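Side-chain contacts in putative uncharacterized protein PH1404 (Pyrococcus horikoshii, PDB 3AF6), which probably cuts and degrades single-stranded RNA with a pair of zinc ions, and so terminates archaeal transcription: residues 233-236 against 240-243; 264-269 against 290-295; 268-273 against 310-315; 297-300 against 306-309; 352-355 against 360-363. One frame throughout, in Å; residues are numbered along the deposited sequence.

Contact 1: 233-236 against 240-243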
# COMPACT_ATOMS: atom_id res chain seq x y z
N PRO A 233 -10.02 -13.58 8.14
CA PRO A 233 -11.31 -12.95 7.88
C PRO A 233 -12.30 -14.13 7.87
O PRO A 233 -11.91 -15.27 7.62
CB PRO A 233 -11.13 -12.36 6.49
CG PRO A 233 -9.71 -11.96 6.50
CD PRO A 233 -9.02 -13.15 7.15
N HIS A 234 -13.57 -13.87 8.15
CA HIS A 234 -14.56 -14.93 8.17
C HIS A 234 -14.85 -15.62 6.85
O HIS A 234 -15.72 -15.18 6.09
CB HIS A 234 -15.86 -14.42 8.76
CG HIS A 234 -15.87 -14.40 10.24
ND1 HIS A 234 -16.07 -15.54 10.99
CD2 HIS A 234 -15.66 -13.40 11.13
CE1 HIS A 234 -15.99 -15.24 12.27
NE2 HIS A 234 -15.75 -13.95 12.38
N PHE A 235 -14.13 -16.70 6.58
CA PHE A 235 -14.33 -17.50 5.38
C PHE A 235 -15.62 -18.27 5.59
O PHE A 235 -16.22 -18.78 4.64
CB PHE A 235 -13.20 -18.52 5.20
CG PHE A 235 -12.00 -17.98 4.49
CD1 PHE A 235 -11.98 -17.92 3.10
CD2 PHE A 235 -10.88 -17.56 5.19
CE1 PHE A 235 -10.85 -17.47 2.42
CE2 PHE A 235 -9.75 -17.10 4.52
CZ PHE A 235 -9.73 -17.06 3.14
N ASP A 236 -16.03 -18.36 6.86
CA ASP A 236 -17.24 -19.08 7.21
C ASP A 236 -18.52 -18.25 7.10
O ASP A 236 -19.53 -18.57 7.72
CB ASP A 236 -17.11 -19.69 8.62
CG ASP A 236 -16.95 -18.65 9.71
OD1 ASP A 236 -16.67 -17.48 9.37
OD2 ASP A 236 -17.09 -19.00 10.90
N PHE A 240 -20.00 -14.83 1.74
CA PHE A 240 -18.64 -14.81 1.22
C PHE A 240 -18.30 -16.14 0.54
O PHE A 240 -17.72 -16.14 -0.55
CB PHE A 240 -17.64 -14.48 2.34
CG PHE A 240 -16.23 -14.27 1.86
CD1 PHE A 240 -15.97 -13.62 0.66
CD2 PHE A 240 -15.15 -14.72 2.62
CE1 PHE A 240 -14.65 -13.41 0.23
CE2 PHE A 240 -13.83 -14.51 2.20
CZ PHE A 240 -13.58 -13.86 1.00
N GLN A 241 -18.67 -17.26 1.16
CA GLN A 241 -18.42 -18.57 0.54
C GLN A 241 -19.17 -18.59 -0.80
O GLN A 241 -18.67 -19.08 -1.81
CB GLN A 241 -18.94 -19.73 1.40
CG GLN A 241 -17.99 -20.26 2.48
CD GLN A 241 -16.74 -20.95 1.91
OE1 GLN A 241 -16.84 -21.88 1.09
NE2 GLN A 241 -15.57 -20.51 2.36
N TYR A 242 -20.38 -18.03 -0.80
CA TYR A 242 -21.16 -18.02 -2.03
C TYR A 242 -20.51 -17.15 -3.11
O TYR A 242 -20.62 -17.47 -4.29
CB TYR A 242 -22.60 -17.56 -1.76
CG TYR A 242 -23.42 -17.38 -3.02
CD1 TYR A 242 -23.45 -16.15 -3.69
CD2 TYR A 242 -24.13 -18.45 -3.57
CE1 TYR A 242 -24.17 -15.99 -4.87
CE2 TYR A 242 -24.85 -18.30 -4.76
CZ TYR A 242 -24.87 -17.07 -5.40
OH TYR A 242 -25.59 -16.93 -6.57
N VAL A 243 -19.84 -16.07 -2.72
CA VAL A 243 -19.20 -15.21 -3.70
C VAL A 243 -17.93 -15.88 -4.25
O VAL A 243 -17.63 -15.79 -5.45
CB VAL A 243 -18.86 -13.82 -3.09
CG1 VAL A 243 -17.93 -13.05 -4.02
CG2 VAL A 243 -20.14 -13.02 -2.87

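Contact 2: 264-269 against 290-295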
# COMPACT_ATOMS: atom_id res chain seq x y z
N MET A 264 -3.75 -11.63 3.96
CA MET A 264 -4.34 -12.89 3.52
C MET A 264 -4.59 -12.94 2.02
O MET A 264 -4.98 -13.98 1.48
CB MET A 264 -5.68 -13.14 4.24
CG MET A 264 -5.53 -13.66 5.66
SD MET A 264 -4.80 -15.30 5.68
CE MET A 264 -6.11 -16.24 4.92
N LEU A 265 -4.36 -11.82 1.34
CA LEU A 265 -4.59 -11.76 -0.09
C LEU A 265 -3.98 -12.91 -0.90
O LEU A 265 -4.66 -13.55 -1.69
CB LEU A 265 -4.13 -10.41 -0.62
CG LEU A 265 -4.40 -10.04 -2.08
CD1 LEU A 265 -5.85 -10.29 -2.48
CD2 LEU A 265 -4.05 -8.58 -2.25
N PRO A 266 -2.68 -13.21 -0.70
CA PRO A 266 -2.12 -14.32 -1.49
C PRO A 266 -2.68 -15.71 -1.12
O PRO A 266 -2.69 -16.62 -1.95
CB PRO A 266 -0.62 -14.17 -1.27
CG PRO A 266 -0.53 -13.52 0.05
CD PRO A 266 -1.63 -12.52 0.07
N TYR A 267 -3.16 -15.85 0.11
CA TYR A 267 -3.76 -17.10 0.56
C TYR A 267 -4.86 -17.51 -0.41
O TYR A 267 -5.10 -18.69 -0.66
CB TYR A 267 -4.38 -16.90 1.94
CG TYR A 267 -4.92 -18.15 2.59
CD1 TYR A 267 -4.09 -18.98 3.35
CD2 TYR A 267 -6.27 -18.49 2.49
CE1 TYR A 267 -4.59 -20.09 4.01
CE2 TYR A 267 -6.78 -19.60 3.14
CZ TYR A 267 -5.93 -20.40 3.90
OH TYR A 267 -6.42 -21.50 4.56
N LEU A 268 -5.53 -16.50 -0.94
CA LEU A 268 -6.63 -16.69 -1.87
C LEU A 268 -6.24 -17.44 -3.13
O LEU A 268 -7.04 -18.22 -3.65
CB LEU A 268 -7.23 -15.33 -2.22
CG LEU A 268 -8.66 -15.02 -1.77
CD1 LEU A 268 -9.02 -15.78 -0.49
CD2 LEU A 268 -8.78 -13.51 -1.58
N PHE A 269 -5.03 -17.19 -3.61
CA PHE A 269 -4.54 -17.84 -4.83
C PHE A 269 -4.00 -19.23 -4.52
O PHE A 269 -4.13 -20.15 -5.32
CB PHE A 269 -3.46 -16.97 -5.47
CG PHE A 269 -3.99 -15.67 -6.04
CD1 PHE A 269 -4.69 -15.66 -7.24
CD2 PHE A 269 -3.79 -14.47 -5.37
CE1 PHE A 269 -5.20 -14.46 -7.77
CE2 PHE A 269 -4.30 -13.27 -5.89
CZ PHE A 269 -5.01 -13.27 -7.09
N LEU A 290 6.41 -6.85 -0.73
CA LEU A 290 7.57 -6.94 0.13
C LEU A 290 7.21 -7.54 1.48
O LEU A 290 7.83 -8.51 1.93
CB LEU A 290 8.20 -5.57 0.36
CG LEU A 290 9.34 -5.64 1.38
CD1 LEU A 290 10.45 -6.50 0.79
CD2 LEU A 290 9.86 -4.25 1.72
N LEU A 291 6.20 -6.96 2.13
CA LEU A 291 5.78 -7.43 3.44
C LEU A 291 5.31 -8.87 3.46
O LEU A 291 5.45 -9.55 4.47
CB LEU A 291 4.69 -6.52 4.01
CG LEU A 291 5.14 -5.09 4.27
CD1 LEU A 291 3.97 -4.30 4.84
CD2 LEU A 291 6.32 -5.07 5.23
N GLN A 292 4.76 -9.33 2.34
CA GLN A 292 4.29 -10.71 2.23
C GLN A 292 5.45 -11.71 2.16
O GLN A 292 5.40 -12.78 2.79
CB GLN A 292 3.39 -10.87 0.99
CG GLN A 292 2.03 -10.22 1.14
CD GLN A 292 1.31 -10.04 -0.18
OE1 GLN A 292 0.19 -9.52 -0.22
NE2 GLN A 292 1.95 -10.46 -1.27
N LYS A 293 6.49 -11.37 1.40
CA LYS A 293 7.64 -12.25 1.30
C LYS A 293 8.31 -12.24 2.65
O LYS A 293 8.73 -13.28 3.16
CB LYS A 293 8.60 -11.78 0.21
CG LYS A 293 8.23 -12.27 -1.19
CD LYS A 293 9.21 -11.78 -2.26
CE LYS A 293 9.36 -12.78 -3.44
NZ LYS A 293 8.10 -13.04 -4.22
N ASP A 294 8.39 -11.06 3.24
CA ASP A 294 9.00 -10.91 4.54
C ASP A 294 8.24 -11.77 5.56
O ASP A 294 8.84 -12.39 6.43
CB ASP A 294 8.95 -9.43 4.94
CG ASP A 294 9.66 -9.14 6.25
OD1 ASP A 294 9.37 -8.09 6.86
OD2 ASP A 294 10.52 -9.96 6.66
N PHE A 295 6.92 -11.81 5.41
CA PHE A 295 6.04 -12.57 6.31
C PHE A 295 6.22 -14.09 6.26
O PHE A 295 6.37 -14.74 7.31
CB PHE A 295 4.59 -12.21 6.01
CG PHE A 295 3.58 -13.01 6.79
CD1 PHE A 295 3.77 -13.26 8.15
CD2 PHE A 295 2.42 -13.48 6.18
CE1 PHE A 295 2.83 -13.97 8.88
CE2 PHE A 295 1.47 -14.19 6.90
CZ PHE A 295 1.67 -14.43 8.25

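Contact 3: 268-273 against 310-315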
# COMPACT_ATOMS: atom_id res chain seq x y z
N LEU A 268 -5.53 -16.50 -0.94
CA LEU A 268 -6.63 -16.69 -1.87
C LEU A 268 -6.24 -17.44 -3.13
O LEU A 268 -7.04 -18.22 -3.65
CB LEU A 268 -7.23 -15.33 -2.22
CG LEU A 268 -8.66 -15.02 -1.77
CD1 LEU A 268 -9.02 -15.78 -0.49
CD2 LEU A 268 -8.78 -13.51 -1.58
N PHE A 269 -5.03 -17.19 -3.61
CA PHE A 269 -4.54 -17.84 -4.83
C PHE A 269 -4.00 -19.23 -4.52
O PHE A 269 -4.13 -20.15 -5.32
CB PHE A 269 -3.46 -16.97 -5.47
CG PHE A 269 -3.99 -15.67 -6.04
CD1 PHE A 269 -4.69 -15.66 -7.24
CD2 PHE A 269 -3.79 -14.47 -5.37
CE1 PHE A 269 -5.20 -14.46 -7.77
CE2 PHE A 269 -4.30 -13.27 -5.89
CZ PHE A 269 -5.01 -13.27 -7.09
N ARG A 270 -3.39 -19.39 -3.35
CA ARG A 270 -2.85 -20.67 -2.94
C ARG A 270 -3.93 -21.75 -3.09
O ARG A 270 -3.63 -22.87 -3.48
CB ARG A 270 -2.39 -20.61 -1.48
CG ARG A 270 -1.94 -21.95 -0.90
CD ARG A 270 -1.82 -21.89 0.61
NE ARG A 270 -1.48 -23.18 1.20
CZ ARG A 270 -1.62 -23.46 2.49
NH1 ARG A 270 -2.09 -22.55 3.34
NH2 ARG A 270 -1.29 -24.67 2.95
N TYR A 271 -5.17 -21.39 -2.78
CA TYR A 271 -6.30 -22.31 -2.88
C TYR A 271 -7.22 -22.09 -4.09
O TYR A 271 -8.30 -22.65 -4.15
CB TYR A 271 -7.15 -22.24 -1.61
CG TYR A 271 -6.48 -22.85 -0.39
CD1 TYR A 271 -6.23 -24.23 -0.33
CD2 TYR A 271 -6.12 -22.07 0.69
CE1 TYR A 271 -5.64 -24.80 0.80
CE2 TYR A 271 -5.53 -22.62 1.82
CZ TYR A 271 -5.29 -23.99 1.87
OH TYR A 271 -4.72 -24.52 3.01
N ASN A 272 -6.78 -21.29 -5.05
CA ASN A 272 -7.59 -21.01 -6.23
C ASN A 272 -8.99 -20.51 -5.91
O ASN A 272 -9.97 -20.92 -6.54
CB ASN A 272 -7.70 -22.26 -7.10
CG ASN A 272 -6.47 -22.49 -7.93
OD1 ASN A 272 -5.38 -22.70 -7.39
ND2 ASN A 272 -6.63 -22.45 -9.25
N LEU A 273 -9.10 -19.62 -4.93
CA LEU A 273 -10.40 -19.09 -4.56
C LEU A 273 -10.75 -17.83 -5.33
O LEU A 273 -11.87 -17.33 -5.21
CB LEU A 273 -10.43 -18.79 -3.05
CG LEU A 273 -10.19 -19.99 -2.12
CD1 LEU A 273 -10.22 -19.52 -0.67
CD2 LEU A 273 -11.25 -21.05 -2.37
N PRO A 310 5.96 -17.90 -2.40
CA PRO A 310 6.33 -16.93 -3.42
C PRO A 310 5.49 -17.03 -4.70
O PRO A 310 5.16 -16.01 -5.30
CB PRO A 310 7.80 -17.26 -3.67
CG PRO A 310 8.27 -17.60 -2.30
CD PRO A 310 7.16 -18.46 -1.74
N ARG A 311 5.14 -18.24 -5.12
CA ARG A 311 4.34 -18.37 -6.34
C ARG A 311 2.98 -17.72 -6.16
O ARG A 311 2.39 -17.21 -7.11
CB ARG A 311 4.18 -19.85 -6.74
CG ARG A 311 3.71 -20.74 -5.61
CD ARG A 311 3.76 -22.22 -5.99
NE ARG A 311 2.69 -22.61 -6.89
CZ ARG A 311 2.49 -23.85 -7.33
NH1 ARG A 311 3.30 -24.83 -6.95
NH2 ARG A 311 1.48 -24.11 -8.16
N ASP A 312 2.48 -17.74 -4.92
CA ASP A 312 1.20 -17.14 -4.60
C ASP A 312 1.33 -15.63 -4.65
O ASP A 312 0.46 -14.93 -5.18
CB ASP A 312 0.76 -17.58 -3.20
CG ASP A 312 0.66 -19.08 -3.08
OD1 ASP A 312 -0.06 -19.69 -3.91
OD2 ASP A 312 1.29 -19.65 -2.17
N ILE A 313 2.42 -15.12 -4.09
CA ILE A 313 2.67 -13.70 -4.11
C ILE A 313 2.89 -13.28 -5.56
O ILE A 313 2.52 -12.18 -5.96
CB ILE A 313 3.90 -13.37 -3.27
CG1 ILE A 313 3.64 -13.78 -1.82
CG2 ILE A 313 4.24 -11.89 -3.38
CD1 ILE A 313 4.73 -13.37 -0.85
N LYS A 314 3.49 -14.18 -6.34
CA LYS A 314 3.74 -13.92 -7.76
C LYS A 314 2.39 -13.75 -8.44
O LYS A 314 2.26 -12.98 -9.39
CB LYS A 314 4.49 -15.10 -8.38
CG LYS A 314 4.85 -14.95 -9.87
CD LYS A 314 5.10 -16.32 -10.50
CE LYS A 314 5.76 -16.25 -11.87
NZ LYS A 314 7.23 -15.96 -11.79
N GLU A 315 1.39 -14.47 -7.94
CA GLU A 315 0.04 -14.38 -8.49
C GLU A 315 -0.59 -13.02 -8.17
O GLU A 315 -1.26 -12.43 -9.01
CB GLU A 315 -0.83 -15.52 -7.95
CG GLU A 315 -0.56 -16.85 -8.60
CD GLU A 315 -0.74 -16.79 -10.11
OE1 GLU A 315 -1.80 -16.30 -10.55
OE2 GLU A 315 0.17 -17.22 -10.86

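Contact 4: 297-300 against 306-309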
# COMPACT_ATOMS: atom_id res chain seq x y z
N GLU A 297 8.78 -15.69 5.09
CA GLU A 297 10.15 -15.99 5.48
C GLU A 297 10.34 -15.95 7.00
O GLU A 297 11.04 -16.79 7.56
CB GLU A 297 11.12 -15.02 4.80
CG GLU A 297 11.42 -15.39 3.36
CD GLU A 297 12.25 -14.33 2.65
OE1 GLU A 297 13.19 -13.78 3.28
OE2 GLU A 297 11.97 -14.06 1.46
N ILE A 298 9.73 -14.98 7.68
CA ILE A 298 9.88 -14.93 9.13
C ILE A 298 9.27 -16.19 9.76
O ILE A 298 9.81 -16.75 10.72
CB ILE A 298 9.20 -13.65 9.72
CG1 ILE A 298 9.81 -12.41 9.08
CG2 ILE A 298 9.41 -13.60 11.22
CD1 ILE A 298 11.32 -12.43 8.97
N GLN A 299 8.15 -16.65 9.20
CA GLN A 299 7.49 -17.85 9.68
C GLN A 299 8.41 -19.07 9.55
O GLN A 299 8.57 -19.85 10.49
CB GLN A 299 6.20 -18.11 8.89
CG GLN A 299 5.02 -17.27 9.31
CD GLN A 299 3.77 -17.57 8.50
OE1 GLN A 299 3.74 -17.37 7.29
NE2 GLN A 299 2.74 -18.07 9.17
N GLN A 300 9.01 -19.22 8.37
CA GLN A 300 9.91 -20.33 8.13
C GLN A 300 11.15 -20.26 9.01
O GLN A 300 11.59 -21.28 9.55
CB GLN A 300 10.32 -20.37 6.65
CG GLN A 300 9.15 -20.63 5.72
CD GLN A 300 9.54 -20.58 4.26
OE1 GLN A 300 10.00 -19.56 3.77
NE2 GLN A 300 9.35 -21.70 3.56
N PRO A 306 4.60 -21.98 6.44
CA PRO A 306 4.11 -20.68 5.98
C PRO A 306 2.67 -20.70 5.47
O PRO A 306 2.21 -21.72 4.97
CB PRO A 306 5.13 -20.31 4.90
CG PRO A 306 5.49 -21.66 4.32
CD PRO A 306 5.65 -22.50 5.55
N LEU A 307 1.97 -19.57 5.59
CA LEU A 307 0.59 -19.47 5.13
C LEU A 307 0.49 -19.59 3.63
O LEU A 307 -0.53 -19.98 3.09
CB LEU A 307 -0.05 -18.14 5.55
CG LEU A 307 -0.65 -18.02 6.95
CD1 LEU A 307 -1.18 -16.60 7.14
CD2 LEU A 307 -1.77 -19.03 7.13
N TYR A 308 1.56 -19.21 2.94
CA TYR A 308 1.58 -19.31 1.50
C TYR A 308 3.02 -19.21 1.02
O TYR A 308 3.93 -19.14 1.83
CB TYR A 308 0.71 -18.24 0.83
CG TYR A 308 0.77 -16.88 1.48
CD1 TYR A 308 -0.16 -16.53 2.45
CD2 TYR A 308 1.75 -15.95 1.14
CE1 TYR A 308 -0.12 -15.31 3.07
CE2 TYR A 308 1.81 -14.70 1.76
CZ TYR A 308 0.86 -14.39 2.72
OH TYR A 308 0.86 -13.17 3.34
N ARG A 309 3.20 -19.20 -0.29
CA ARG A 309 4.53 -19.17 -0.88
C ARG A 309 4.71 -18.09 -1.95
O ARG A 309 3.74 -17.44 -2.37
CB ARG A 309 4.82 -20.53 -1.54
CG ARG A 309 4.44 -21.73 -0.71
CD ARG A 309 5.48 -22.00 0.35
NE ARG A 309 5.08 -23.12 1.20
CZ ARG A 309 5.94 -23.91 1.82
NH1 ARG A 309 7.24 -23.70 1.69
NH2 ARG A 309 5.49 -24.91 2.57

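Contact 5: 352-355 against 360-363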
# COMPACT_ATOMS: atom_id res chain seq x y z
N HIS A 352 -12.86 5.13 -2.32
CA HIS A 352 -14.16 5.75 -2.57
C HIS A 352 -14.94 4.97 -3.62
O HIS A 352 -14.45 4.74 -4.73
CB HIS A 352 -13.98 7.21 -3.03
CG HIS A 352 -15.28 7.93 -3.28
ND1 HIS A 352 -16.01 7.78 -4.44
CD2 HIS A 352 -15.99 8.78 -2.50
CE1 HIS A 352 -17.12 8.49 -4.36
NE2 HIS A 352 -17.13 9.11 -3.19
N LEU A 353 -16.14 4.56 -3.26
CA LEU A 353 -16.95 3.80 -4.20
C LEU A 353 -18.20 4.56 -4.60
O LEU A 353 -19.04 4.91 -3.78
CB LEU A 353 -17.33 2.43 -3.62
CG LEU A 353 -16.18 1.47 -3.35
CD1 LEU A 353 -16.74 0.11 -2.93
CD2 LEU A 353 -15.31 1.31 -4.60
N HIS A 354 -18.27 4.84 -5.90
CA HIS A 354 -19.39 5.52 -6.50
C HIS A 354 -20.25 4.37 -7.04
O HIS A 354 -19.89 3.75 -8.05
CB HIS A 354 -18.87 6.42 -7.63
CG HIS A 354 -19.95 6.99 -8.50
ND1 HIS A 354 -20.98 7.75 -8.00
CD2 HIS A 354 -20.16 6.90 -9.83
CE1 HIS A 354 -21.78 8.11 -8.99
NE2 HIS A 354 -21.30 7.60 -10.11
N ILE A 355 -21.35 4.06 -6.35
CA ILE A 355 -22.24 2.96 -6.74
C ILE A 355 -23.48 3.44 -7.48
O ILE A 355 -24.15 4.38 -7.05
CB ILE A 355 -22.67 2.14 -5.52
CG1 ILE A 355 -21.43 1.68 -4.75
CG2 ILE A 355 -23.48 0.93 -5.96
CD1 ILE A 355 -21.74 0.97 -3.45
N HIS A 360 -25.51 5.92 -4.66
CA HIS A 360 -24.95 5.99 -3.31
C HIS A 360 -23.43 6.00 -3.36
O HIS A 360 -22.82 5.41 -4.26
CB HIS A 360 -25.40 4.77 -2.50
CG HIS A 360 -25.18 4.91 -1.03
ND1 HIS A 360 -26.15 5.40 -0.17
CD2 HIS A 360 -24.11 4.61 -0.25
CE1 HIS A 360 -25.69 5.39 1.06
NE2 HIS A 360 -24.46 4.92 1.05
N ASN A 361 -22.80 6.67 -2.40
CA ASN A 361 -21.35 6.74 -2.37
C ASN A 361 -20.78 6.39 -1.01
O ASN A 361 -21.18 6.95 0.01
CB ASN A 361 -20.88 8.12 -2.80
CG ASN A 361 -21.36 8.48 -4.17
OD1 ASN A 361 -22.54 8.77 -4.37
ND2 ASN A 361 -20.45 8.42 -5.15
N ILE A 362 -19.82 5.47 -1.02
CA ILE A 362 -19.16 5.03 0.20
C ILE A 362 -17.70 5.44 0.16
O ILE A 362 -17.08 5.43 -0.90
CB ILE A 362 -19.21 3.48 0.34
CG1 ILE A 362 -20.65 2.97 0.22
CG2 ILE A 362 -18.63 3.05 1.68
CD1 ILE A 362 -20.76 1.46 0.07
N ALA A 363 -17.16 5.80 1.32
CA ALA A 363 -15.76 6.15 1.43
C ALA A 363 -15.23 5.33 2.60
O ALA A 363 -15.71 5.46 3.73
CB ALA A 363 -15.58 7.64 1.71

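Contact 1: 233-236 against 240-243
F235 and F240 lie side by side, their side chains pointing the same way, where the loop 233-236 meets the helix that follows it. The nearest ring carbons are F235 CD1 and F240 CE2, 4.0 Å apart. With the planes at 35° and the centroids 5.8 Å apart, the rings are neither stacked nor edge-to-face. The torsion of F240 holds its CG anti to the backbone N (chi1 -173°), and this swings the ring back toward the loop, its CD2 edge 3.5 Å from the backbone H234 O. Q241 supplies the polar link. Its chain bends at chi2, bringing NE2 beside the edge of the F235 ring, where it donates to F235 O at 2.9 Å. The donor stands tilted from the carbonyl plane, though F235 O lies close to the plane of the Q241 amide. Within the loop, H234 ND1 gives an in-plane hydrogen bond of 2.6 Å to the syn lone pair of D236 OD1. P233 rests on F218 and M264, F240 packs on L194, and the H234 ring meets that of Y229. The contact thus bridges the turn between helices 228-231 and 238-245, beside the loop that follows strand 189-193.

Contact 2: 264-269 against 290-295
P266 and Q292 carry almost the whole of this buried contact, their side chains coming from opposite directions. Q292 sits on the long helix 282-301. Its CG lies beside its own backbone N (chi1 -72°), and beyond CG the chain runs out straight, which delivers the amide to the proline ring beside the short helix 267-270. There the Q292 amide lies flat, one face against the CG-CD edge of the P266 ring. The closest pair is Q292 OE1 and P266 CD, 3.5 Å apart, the carbon standing over the oxygen and not in front of it. In the same way P266 CG stands over Q292 CD at 3.9 Å, and Q292 NE2 is a little farther off, 4.2 Å from P266 CG. L265 is a lesser neighbour, its CB 4.4 Å from Q292 OE1; its side chain also touches I252 and I278, on strands 251-253 and 278-280. P266 O accepts from F269 N at 2.9 Å. Around the pair, Y308 touches both P266 and Q292, V316 touches P266 and I313 touches Q292, which packs the spot between two helices and a loop. The zinc ligand H258 is near but separate, its side chain about 10 Å from that of Q292. No hydrogen bond crosses the contact. A proline edge covers an amide face in van der Waals packing, largely dispersion in character, which leaves the in-plane N-H and C=O directions of Q292 turned aside from the ring.

Contact 3: 268-273 against 310-315
F269 and R270, on the last turn of helix 267-270, meet E315 and D312 on helix 310-319, just where the shorter helix is closed by a Schellman motif. In that motif N272 is the C-prime residue with positive phi, L273 N binds L268 O at 2.8 Å, and N272 N binds F269 O at 2.9 Å. The nonpolar part of the contact is a CH-pi interaction. E315 CB stands over one face of the F269 ring, 4.0 Å from its centroid and 25° off the normal, nearest to CG rather than over the middle. Only the CB of the glutamate does this: the chain bends at chi2 (-57°), and its carboxylate plane is turned 60° from the ring, with OE2 in a long, weak ion pair with K318. The ring of F269 also meets that of H319, whose ND1 is hydrogen-bonded to E315 O.

The second kind of contact is between a carboxylate and the root of an arginine. D312 OD1 lies against R270, nearest to its CA and 3.5 Å from its CB, but the rest of R270 is extended and leads away, leaving R270 NE and D312 OD2 5.6 Å apart, opposite charges without a salt bridge. D312 is occupied nearer home, since D312 OD2 accepts a hydrogen bond from R309 N at the N-cap of its own helix. The guanidinium of R270 has the hydroxyl of Y271 over one face, with Y271 OH 3.1 Å above the plane and offset toward the rim.

Contact 4: 297-300 against 306-309
Q299 and Q300, near the C-terminal end of helix 282-301, lie against P306, L307 and R309 of the loop that carries the chain on to helix 310-319, so this is the connection between two successive helices, on the protein surface. Q299 comes first. Its CG lies beside the backbone N (chi1 -79°) and the chain is extended beyond CG, which carries the amide across to the loop backbone. There Q299 OE1 accepts a hydrogen bond from L307 N, a longish 3.3 Å but fairly straight at 164°. The donor comes in tilted from the plane of the amide carbonyl. The same oxygen also touches P306 CA at 3.6 Å, while on the other branch Q299 NE2 lies 4.1 Å from L307 CG. One side-chain amide therefore ties the helix to the loop and touches P306 and L307.

Q300 follows, with the same extended shape but on the more exposed side. It crosses the proline at a slant: Q300 CG is 4.0 Å from P306 CD, and the amide Q300 NE2 3.9 Å from P306 CG. The amide then reaches R309, but Q300 NE2 and R309 NH1 are both donors and make no hydrogen bond; the two planes stand almost at right angles, 89° apart. Deeper in, Y308 packs on Q292, F295 and I296, with its OH hydrogen-bonded to G263 O. R309, at the N-cap position of the next helix, bends at chi2 and lays its guanidinium over the proline: P306 CG sits 3.4 Å above the plane, over its centre.

Contact 5: 352-355 against 360-363
The hairpin of strands 349-355 and 360-364, part of a seven-stranded mixed sheet of the metallo-beta-lactamase domain, pairs H352, L353, H354 and I355 with A363, I362, N361 and H360. L353 with I362 and I355 with H360 are the hydrogen-bonded pairs. L353 N gives to I362 O at 2.7 Å and I362 N returns to L353 O at 2.9 Å; toward the turn, I355 N meets H360 O almost end-on at 2.9 Å, and the return bond from H360 N to I355 O is 3.2 Å. In the non-hydrogen-bonded pairs, CA-H...O contacts fill in, as from N361 CA to L353 O.

Side chains divide between the two faces. On that of L353, I355, H360 and I362, the isoleucines have CG1 beside their backbone N and cross obliquely, their CD1 atoms (I355 and I362) 3.7 Å apart. Here I355 and H360 touch I189, and I362 touches I191, both on strand 189-193 of the domain's other sheet. On the opposite face, the H352 ring, its CG anti to the backbone N (chi1 -179°), has I362 O over one face, 3.8 Å above the plane.

Two of the three buried imidazoles find outside partners, H352 NE2 with R385 O and H360 NE2 with T388 OG1. The chemistry thus suggests a hairpin held by backbone bonds, with a mostly aliphatic face, H360 at its turn end, that packs on strand 189-193, and two histidines bonded to neighbouring chain.

All five contacts fall within the metallo-beta-lactamase domain. Contacts 2, 3 and 4 form one cluster with centres 8 to 13 Å apart: contacts 2 and 3 share helix 267-270, contacts 2 and 4 share helix 282-301, and contact 4 is nested inside the loop that contact 3 closes. F295 CE2 and L307 CD1, 3.6 Å apart, join contacts 2 and 4. Contact 1, earlier in the chain, lies about 17 Å centre to centre from contact 3 and reaches the cluster through F235, which packs on M264, Y267, L268 and L273. Contact 5, last in sequence, touches none of them, its centre 23 to 36 Å from theirs. Contacts 1 to 4 belong to helices and loops outside the sheets and contact 5 to a sheet, as in the alpha-beta-beta-alpha sandwich of this superfamily.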